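Local structure of FAD-binding oxidoreductase (Gulosibacter chungangensis, 7PBG) at residues M177-V185 with E203-Q211. The protein oxidises 4-ethylphenol and related 4-alkylphenols, dehydrogenating the side chain to give products such as 4-vinylphenol, with a covalently attached FAD. Sequence-based numbering, arbitrary orientation.
Sequences MWRCGMEVV and EAWHLYPGQ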
ATOM      1  N   MET A 177       4.700  -2.320   2.616  1.00 20.13           N
ATOM      2  CA  MET A 177       3.667  -1.638   3.440  1.00 21.52           C
ATOM      3  C   MET A 177       4.310  -0.596   4.355  1.00 19.26           C
ATOM      4  O   MET A 177       3.737   0.491   4.544  1.00 22.33           O
ATOM      5  CB  MET A 177       2.944  -2.683   4.297  1.00 24.30           C
ATOM      6  CG  MET A 177       1.864  -2.164   5.215  1.00 29.33           C
ATOM      7  SD  MET A 177       0.922  -3.619   5.862  1.00 37.00           S
ATOM      8  CE  MET A 177       0.852  -4.694   4.438  1.00 28.82           C
ATOM      9  N   TRP A 178       5.505  -0.862   4.842  1.00 18.93           N
ATOM     10  CA  TRP A 178       6.154   0.006   5.852  1.00 17.60           C
ATOM     11  C   TRP A 178       7.143   0.991   5.253  1.00 18.38           C
ATOM     12  O   TRP A 178       7.511   1.925   5.967  1.00 18.37           O
ATOM     13  CB  TRP A 178       6.720  -0.868   6.963  1.00 18.33           C
ATOM     14  CG  TRP A 178       5.616  -1.719   7.486  1.00 17.91           C
ATOM     15  CD1 TRP A 178       5.437  -3.060   7.293  1.00 19.25           C
ATOM     16  CD2 TRP A 178       4.441  -1.245   8.162  1.00 18.54           C
ATOM     17  NE1 TRP A 178       4.266  -3.455   7.864  1.00 19.76           N
ATOM     18  CE2 TRP A 178       3.636  -2.377   8.413  1.00 20.97           C
ATOM     19  CE3 TRP A 178       4.010   0.012   8.612  1.00 19.38           C
ATOM     20  CZ2 TRP A 178       2.420  -2.298   9.082  1.00 19.95           C
ATOM     21  CZ3 TRP A 178       2.791   0.094   9.256  1.00 22.31           C
ATOM     22  CH2 TRP A 178       2.011  -1.043   9.479  1.00 21.01           C
ATOM     23  N   ARG A 179       7.503   0.795   3.980  1.00 16.01           N
ATOM     24  CA  ARG A 179       8.168   1.803   3.128  1.00 17.23           C
ATOM     25  C   ARG A 179       7.351   3.091   3.182  1.00 17.04           C
ATOM     26  O   ARG A 179       6.149   3.058   2.867  1.00 16.22           O
ATOM     27  CB  ARG A 179       8.234   1.270   1.708  1.00 17.45           C
ATOM     28  CG  ARG A 179       8.804   2.233   0.666  1.00 19.30           C
ATOM     29  CD  ARG A 179       8.451   1.746  -0.703  1.00 18.89           C
ATOM     30  NE  ARG A 179       7.026   1.961  -0.952  1.00 22.78           N
ATOM     31  CZ  ARG A 179       6.225   1.186  -1.666  1.00 23.00           C
ATOM     32  NH1 ARG A 179       6.702   0.122  -2.267  1.00 25.77           N
ATOM     33  NH2 ARG A 179       4.946   1.472  -1.770  1.00 26.09           N
ATOM     34  N   CYS A 180       7.983   4.239   3.408  1.00 16.80           N
ATOM     35  CA  CYS A 180       7.255   5.515   3.308  1.00 16.81           C
ATOM     36  C   CYS A 180       8.209   6.668   3.033  1.00 18.38           C
ATOM     37  O   CYS A 180       9.044   6.987   3.896  1.00 18.13           O
ATOM     38  CB  CYS A 180       6.473   5.760   4.593  1.00 18.25           C
ATOM     39  SG  CYS A 180       5.315   7.138   4.398  1.00 19.87           S
ATOM     40  N   GLY A 181       8.201   7.179   1.828  1.00 20.17           N
ATOM     41  CA  GLY A 181       9.000   8.352   1.465  1.00 17.31           C
ATOM     42  C   GLY A 181      10.277   7.909   0.793  1.00 19.67           C
ATOM     43  O   GLY A 181      11.174   7.352   1.487  1.00 20.41           O
ATOM     44  N   MET A 182      10.422   8.207  -0.489  1.00 19.33           N
ATOM     45  CA  MET A 182      11.586   7.789  -1.278  1.00 17.36           C
ATOM     46  C   MET A 182      12.122   9.025  -1.987  1.00 18.44           C
ATOM     47  O   MET A 182      11.304   9.866  -2.445  1.00 16.91           O
ATOM     48  CB  MET A 182      11.174   6.770  -2.346  1.00 18.01           C
ATOM     49  CG  MET A 182      10.785   5.460  -1.758  1.00 19.51           C
ATOM     50  SD  MET A 182       9.995   4.411  -2.985  1.00 21.61           S
ATOM     51  CE  MET A 182      11.418   3.907  -3.953  1.00 21.05           C
ATOM     52  N   GLU A 183      13.440   9.128  -2.063  1.00 18.18           N
ATOM     53  CA  GLU A 183      14.093  10.024  -3.030  1.00 17.89           C
ATOM     54  C   GLU A 183      14.516   9.155  -4.206  1.00 19.12           C
ATOM     55  O   GLU A 183      15.148   8.089  -3.979  1.00 18.90           O
ATOM     56  CB  GLU A 183      15.280  10.744  -2.385  1.00 18.54           C
ATOM     57  CG  GLU A 183      15.951  11.742  -3.324  1.00 18.79           C
ATOM     58  CD  GLU A 183      17.069  12.519  -2.640  1.00 21.04           C
ATOM     59  OE1 GLU A 183      18.157  11.972  -2.522  1.00 23.18           O
ATOM     60  OE2 GLU A 183      16.828  13.643  -2.170  1.00 22.86           O
ATOM     61  N   VAL A 184      14.206   9.612  -5.413  1.00 18.21           N
ATOM     62  CA  VAL A 184      14.401   8.822  -6.635  1.00 18.08           C
ATOM     63  C   VAL A 184      15.039   9.731  -7.669  1.00 19.06           C
ATOM     64  O   VAL A 184      14.491  10.768  -7.966  1.00 20.75           O
ATOM     65  CB  VAL A 184      13.078   8.168  -7.127  1.00 18.44           C
ATOM     66  CG1 VAL A 184      13.300   7.313  -8.341  1.00 20.73           C
ATOM     67  CG2 VAL A 184      12.427   7.326  -6.045  1.00 19.08           C
ATOM     68  N   VAL A 185      16.118   9.268  -8.273  1.00 17.87           N
ATOM     69  CA  VAL A 185      16.657   9.921  -9.500  1.00 18.75           C
ATOM     70  C   VAL A 185      15.951   9.242 -10.655  1.00 16.48           C
ATOM     71  O   VAL A 185      16.090   8.035 -10.850  1.00 17.88           O
ATOM     72  CB  VAL A 185      18.182   9.812  -9.573  1.00 17.90           C
ATOM     73  CG1 VAL A 185      18.670  10.383 -10.895  1.00 20.39           C
ATOM     74  CG2 VAL A 185      18.821  10.474  -8.382  1.00 19.62           C
ATOM     75  N   GLU A 203       7.265  17.497   7.635  1.00 17.52           N
ATOM     76  CA  GLU A 203       7.875  16.486   8.504  1.00 20.11           C
ATOM     77  C   GLU A 203       7.212  15.120   8.265  1.00 17.44           C
ATOM     78  O   GLU A 203       7.495  14.181   9.050  1.00 20.31           O
ATOM     79  CB  GLU A 203       7.765  16.974   9.955  1.00 21.96           C
ATOM     80  CG  GLU A 203       8.648  18.183  10.280  1.00 25.53           C
ATOM     81  CD  GLU A 203       8.531  18.741  11.700  1.00 29.50           C
ATOM     82  OE1 GLU A 203       7.410  18.784  12.214  1.00 30.13           O
ATOM     83  OE2 GLU A 203       9.574  19.201  12.281  1.00 32.95           O
ATOM     84  N   ALA A 204       6.280  14.997   7.319  1.00 16.78           N
ATOM     85  CA  ALA A 204       5.464  13.771   7.144  1.00 18.07           C
ATOM     86  C   ALA A 204       5.948  12.898   5.967  1.00 17.19           C
ATOM     87  O   ALA A 204       5.281  11.899   5.661  1.00 17.54           O
ATOM     88  CB  ALA A 204       4.027  14.201   6.945  1.00 17.09           C
ATOM     89  N   TRP A 205       7.110  13.200   5.381  1.00 18.57           N
ATOM     90  CA  TRP A 205       7.661  12.415   4.247  1.00 19.41           C
ATOM     91  C   TRP A 205       7.653  10.911   4.595  1.00 18.22           C
ATOM     92  O   TRP A 205       7.215  10.102   3.776  1.00 17.74           O
ATOM     93  CB  TRP A 205       9.060  12.868   3.930  1.00 17.56           C
ATOM     94  CG  TRP A 205       9.632  12.352   2.645  1.00 18.16           C
ATOM     95  CD1 TRP A 205       8.971  11.750   1.615  1.00 17.06           C
ATOM     96  CD2 TRP A 205      10.991  12.490   2.227  1.00 17.93           C
ATOM     97  NE1 TRP A 205       9.824  11.521   0.575  1.00 17.06           N
ATOM     98  CE2 TRP A 205      11.081  11.908   0.943  1.00 19.19           C
ATOM     99  CE3 TRP A 205      12.143  13.075   2.791  1.00 20.74           C
ATOM    100  CZ2 TRP A 205      12.278  11.904   0.225  1.00 20.27           C
ATOM    101  CZ3 TRP A 205      13.313  13.087   2.071  1.00 21.05           C
ATOM    102  CH2 TRP A 205      13.388  12.441   0.836  1.00 20.32           C
ATOM    103  N   HIS A 206       8.070  10.535   5.806  1.00 17.35           N
ATOM    104  CA  HIS A 206       8.164   9.100   6.189  1.00 16.47           C
ATOM    105  C   HIS A 206       7.003   8.675   7.084  1.00 16.82           C
ATOM    106  O   HIS A 206       7.073   7.578   7.619  1.00 17.38           O
ATOM    107  CB  HIS A 206       9.562   8.831   6.835  1.00 16.80           C
ATOM    108  CG  HIS A 206      10.661   9.417   6.003  1.00 18.15           C
ATOM    109  ND1 HIS A 206      10.867   9.007   4.692  1.00 18.41           N
ATOM    110  CD2 HIS A 206      11.584  10.378   6.257  1.00 19.46           C
ATOM    111  CE1 HIS A 206      11.870   9.710   4.177  1.00 20.23           C
ATOM    112  NE2 HIS A 206      12.367  10.528   5.113  1.00 19.35           N
ATOM    113  N   LEU A 207       5.970   9.517   7.237  1.00 15.68           N
ATOM    114  CA  LEU A 207       4.820   9.219   8.095  1.00 16.83           C
ATOM    115  C   LEU A 207       3.595   8.850   7.269  1.00 17.61           C
ATOM    116  O   LEU A 207       2.897   7.947   7.654  1.00 19.59           O
ATOM    117  CB  LEU A 207       4.465  10.426   8.963  1.00 17.32           C
ATOM    118  CG  LEU A 207       5.617  11.042   9.724  1.00 18.08           C
ATOM    119  CD1 LEU A 207       5.140  12.255  10.495  1.00 18.91           C
ATOM    120  CD2 LEU A 207       6.223  10.015  10.657  1.00 19.54           C
ATOM    121  N   TYR A 208       3.349   9.553   6.184  1.00 16.92           N
ATOM    122  CA  TYR A 208       2.066   9.430   5.458  1.00 17.44           C
ATOM    123  C   TYR A 208       2.382   9.187   3.986  1.00 18.21           C
ATOM    124  O   TYR A 208       2.919  10.057   3.337  1.00 18.70           O
ATOM    125  CB  TYR A 208       1.230  10.688   5.648  1.00 18.23           C
ATOM    126  CG  TYR A 208      -0.052  10.642   4.872  1.00 18.61           C
ATOM    127  CD1 TYR A 208      -1.040   9.751   5.203  1.00 19.44           C
ATOM    128  CD2 TYR A 208      -0.225  11.434   3.750  1.00 19.66           C
ATOM    129  CE1 TYR A 208      -2.220   9.681   4.472  1.00 21.13           C
ATOM    130  CE2 TYR A 208      -1.405  11.382   3.019  1.00 20.21           C
ATOM    131  CZ  TYR A 208      -2.409  10.514   3.385  1.00 22.03           C
ATOM    132  OH  TYR A 208      -3.572  10.420   2.636  1.00 26.09           O
ATOM    133  N   PRO A 209       2.025   7.983   3.460  1.00 22.23           N
ATOM    134  CA  PRO A 209       2.260   7.611   2.057  1.00 22.32           C
ATOM    135  C   PRO A 209       1.152   8.169   1.156  1.00 24.53           C
ATOM    136  O   PRO A 209       0.303   7.433   0.713  1.00 28.00           O
ATOM    137  CB  PRO A 209       2.219   6.088   2.114  1.00 22.64           C
ATOM    138  CG  PRO A 209       1.243   5.785   3.187  1.00 24.39           C
ATOM    139  CD  PRO A 209       1.431   6.875   4.223  1.00 23.04           C
ATOM    140  N   GLY A 210       1.184   9.484   0.982  1.00 25.15           N
ATOM    141  CA  GLY A 210       0.163  10.257   0.265  1.00 24.32           C
ATOM    142  C   GLY A 210       0.654  11.643  -0.071  1.00 21.46           C
ATOM    143  O   GLY A 210       1.714  12.089   0.409  1.00 21.25           O
ATOM    144  N   GLN A 211      -0.139  12.309  -0.881  1.00 20.60           N
ATOM    145  CA  GLN A 211       0.084  13.595  -1.564  1.00 22.91           C
ATOM    146  C   GLN A 211      -1.274  13.864  -2.197  1.00 22.37           C
ATOM    147  O   GLN A 211      -1.995  12.902  -2.357  1.00 21.35           O
ATOM    148  CB  GLN A 211       1.145  13.487  -2.671  1.00 25.20           C
ATOM    149  CG  GLN A 211       0.845  12.448  -3.755  1.00 27.81           C
ATOM    150  CD  GLN A 211       0.727  11.039  -3.216  1.00 27.84           C
ATOM    151  OE1 GLN A 211       1.707  10.515  -2.711  1.00 24.49           O
ATOM    152  NE2 GLN A 211      -0.448  10.397  -3.336  1.00 22.77           N
TER
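H206 turns the edge of its ring, and W205 its indole, to the backbone of C180 to M182, where strand 179-186 of the FAD-binding domain, of the PCMH-type fold, meets the loop leading to its neighbour, strand 226-237. The pair illustrates how a loop without regular structure can still be docked closely on a sheet: one straight side-chain-to-backbone hydrogen bond crosses between the segments, and aromatic rings and a sulfur pack around it. The bond runs from H206 ND1 to C180 O (2.8 Å, 160° at the hydrogen), exactly in the imidazole plane and on a lone pair of the carbonyl. With chi1 at -48°, the ring swings beside its own backbone N, and H206 CE1 lies 3.5 Å above one face of the W205 indole.

The indole seals the tight part. W205 NE1 comes within 3.4 Å of G181 CA, and W205 CZ2 reaches M182 O in the ring plane (3.5 Å). A CB on G181 would clash with W205 O and H206 ND1, and its phi of 98° already calls for glycine. An alanine in place of W205 would probably open a gap over G181 and M182 and leave the H206 ring without the neighbour under one face. M182 starts away from the loop, and its side chain touches C228, which binds FAD. Buried C180 lays its SG along the backbone from H206 to P209, 3.5 Å from H206 C and 3.6 Å from Y208 N.

Toward solvent the fit is slacker: of exposed P209, centre of an inverse gamma turn, the ring touches that sulfur, P209 CD lying 3.9 Å from C180 SG.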